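Local coordinates for protein Pcdhgb2 (PDB 5SZR) that is probably a calcium-dependent neuronal cell-adhesion molecule that may help establish specific connections in the brain, represented here by four extracellular cadherin repeats, at residues F155-K158 with Y164-L167. Residues are numbered along the deposited sequence; the frame is centred on the assembly and turned at random.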
loop_
_atom_site.group_PDB
_atom_site.type_symbol
_atom_site.label_atom_id
_atom_site.label_comp_id
_atom_site.label_asym_id
_atom_site.label_seq_id
_atom_site.Cartn_x
_atom_site.Cartn_y
_atom_site.Cartn_z
ATOM N N PHE A 155 -2.610 -1.566 -22.477
ATOM C CA PHE A 155 -2.226 -2.777 -23.189
ATOM C C PHE A 155 -2.638 -2.642 -24.647
ATOM O O PHE A 155 -3.770 -2.250 -24.942
ATOM C CB PHE A 155 -2.866 -4.014 -22.552
ATOM C CG PHE A 155 -2.645 -4.108 -21.071
ATOM C CD1 PHE A 155 -1.378 -4.333 -20.564
ATOM C CD2 PHE A 155 -3.701 -3.967 -20.186
ATOM C CE1 PHE A 155 -1.166 -4.415 -19.197
ATOM C CE2 PHE A 155 -3.495 -4.050 -18.815
ATOM C CZ PHE A 155 -2.226 -4.275 -18.322
ATOM N N VAL A 156 -1.714 -2.961 -25.551
ATOM C CA VAL A 156 -1.890 -2.739 -26.980
ATOM C C VAL A 156 -1.585 -4.034 -27.723
ATOM O O VAL A 156 -0.696 -4.794 -27.324
ATOM C CB VAL A 156 -0.989 -1.588 -27.481
ATOM C CG1 VAL A 156 -1.093 -1.426 -28.993
ATOM C CG2 VAL A 156 -1.362 -0.294 -26.786
ATOM N N LEU A 157 -2.338 -4.289 -28.793
ATOM C CA LEU A 157 -2.117 -5.441 -29.661
ATOM C C LEU A 157 -1.212 -5.046 -30.821
ATOM O O LEU A 157 -1.529 -4.117 -31.570
ATOM C CB LEU A 157 -3.439 -5.979 -30.203
ATOM C CG LEU A 157 -4.225 -6.969 -29.351
ATOM C CD1 LEU A 157 -5.320 -7.604 -30.196
ATOM C CD2 LEU A 157 -3.311 -8.027 -28.748
ATOM N N LYS A 158 -0.098 -5.751 -30.974
ATOM C CA LYS A 158 0.800 -5.566 -32.104
ATOM C C LYS A 158 0.647 -6.753 -33.045
ATOM O O LYS A 158 0.686 -7.907 -32.605
ATOM C CB LYS A 158 2.252 -5.433 -31.643
ATOM C CG LYS A 158 2.486 -4.363 -30.583
ATOM C CD LYS A 158 2.345 -2.952 -31.143
ATOM C CE LYS A 158 2.825 -1.921 -30.128
ATOM N NZ LYS A 158 2.714 -0.524 -30.626
ATOM N N TYR A 164 -1.659 -13.339 -36.181
ATOM C CA TYR A 164 -0.762 -13.441 -35.033
ATOM C C TYR A 164 -0.583 -12.070 -34.394
ATOM O O TYR A 164 -0.270 -11.091 -35.082
ATOM C CB TYR A 164 0.596 -14.019 -35.442
ATOM C CG TYR A 164 0.535 -15.484 -35.806
ATOM C CD1 TYR A 164 0.733 -16.468 -34.843
ATOM C CD2 TYR A 164 0.269 -15.886 -37.108
ATOM C CE1 TYR A 164 0.672 -17.809 -35.172
ATOM C CE2 TYR A 164 0.207 -17.221 -37.443
ATOM C CZ TYR A 164 0.411 -18.178 -36.473
ATOM O OH TYR A 164 0.345 -19.508 -36.810
ATOM N N TYR A 165 -0.779 -12.005 -33.080
ATOM C CA TYR A 165 -0.672 -10.757 -32.342
ATOM C C TYR A 165 0.218 -10.941 -31.122
ATOM O O TYR A 165 0.330 -12.039 -30.569
ATOM C CB TYR A 165 -2.045 -10.240 -31.883
ATOM C CG TYR A 165 -3.021 -9.919 -32.996
ATOM C CD1 TYR A 165 -3.122 -8.631 -33.509
ATOM C CD2 TYR A 165 -3.854 -10.897 -33.520
ATOM C CE1 TYR A 165 -4.018 -8.331 -34.513
ATOM C CE2 TYR A 165 -4.751 -10.606 -34.528
ATOM C CZ TYR A 165 -4.832 -9.321 -35.021
ATOM O OH TYR A 165 -5.731 -9.029 -36.031
ATOM N N LYS A 166 0.848 -9.847 -30.707
ATOM C CA LYS A 166 1.533 -9.764 -29.426
ATOM C C LYS A 166 0.819 -8.716 -28.587
ATOM O O LYS A 166 0.648 -7.576 -29.032
ATOM C CB LYS A 166 3.011 -9.407 -29.596
ATOM C CG LYS A 166 3.844 -10.512 -30.208
ATOM C CD LYS A 166 5.317 -10.149 -30.238
ATOM C CE LYS A 166 6.110 -11.143 -31.077
ATOM N NZ LYS A 166 7.571 -10.862 -31.035
ATOM N N LEU A 167 0.376 -9.114 -27.397
ATOM C CA LEU A 167 -0.176 -8.174 -26.430
ATOM C C LEU A 167 0.973 -7.553 -25.649
ATOM O O LEU A 167 1.718 -8.264 -24.964
ATOM C CB LEU A 167 -1.151 -8.880 -25.493
ATOM C CG LEU A 167 -1.861 -7.988 -24.472
ATOM C CD1 LEU A 167 -2.748 -6.972 -25.182
ATOM C CD2 LEU A 167 -2.671 -8.826 -23.496
#
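The antiparallel hairpin of strands 155-159 and 164-169 forms the edge of one sheet of a cadherin-repeat β-sandwich, and K158 and K166 are a hydrogen-bonded pair within it. Two nearly straight bonds define that pair: K158 N to K166 O, 2.8 Å with 176° at the hydrogen, and K166 N to K158 O, 2.7 Å, with the donor in the carbonyl plane. K158 O also takes a CA-H...O contact from Y165 CA at 3.2 Å, so two neighbouring residues of the facing strand converge on this one carbonyl.

Next in register, L157 and L167 are a non-hydrogen-bonded pair whose side chains share the face turned to the sandwich interior. There the CD2 branch of L157 does most of the touching, lying 3.8 Å from L167 CD1 and 4.0 Å from Y165 CB, while its CD1 approaches Y165 CD1 obliquely, at 4.1 Å. With chi1 at -177° and chi2 at 64°, CD1 of L167 lies over the facing strand, 3.7 Å from V156 O and 4.0 Å from F155 CB. The lysine chains run over the other, exposed face.

Strand 155-159 is outermost, V156 pairing with V168 by backbone hydrogen bonding, whereas 164-169 also makes backbone hydrogen bonds to strand 128-135, Y165 with I132 and L167 with I129 and A130. Contacts of L157 and L167 with V149, and of F155 with L203, show the leucine-bearing face packing on the second sheet. F155 directs its ring away from the hairpin partner into an edge-to-face contact with Y181, and Y165 OH makes a weak hydrogen bond to C147 N.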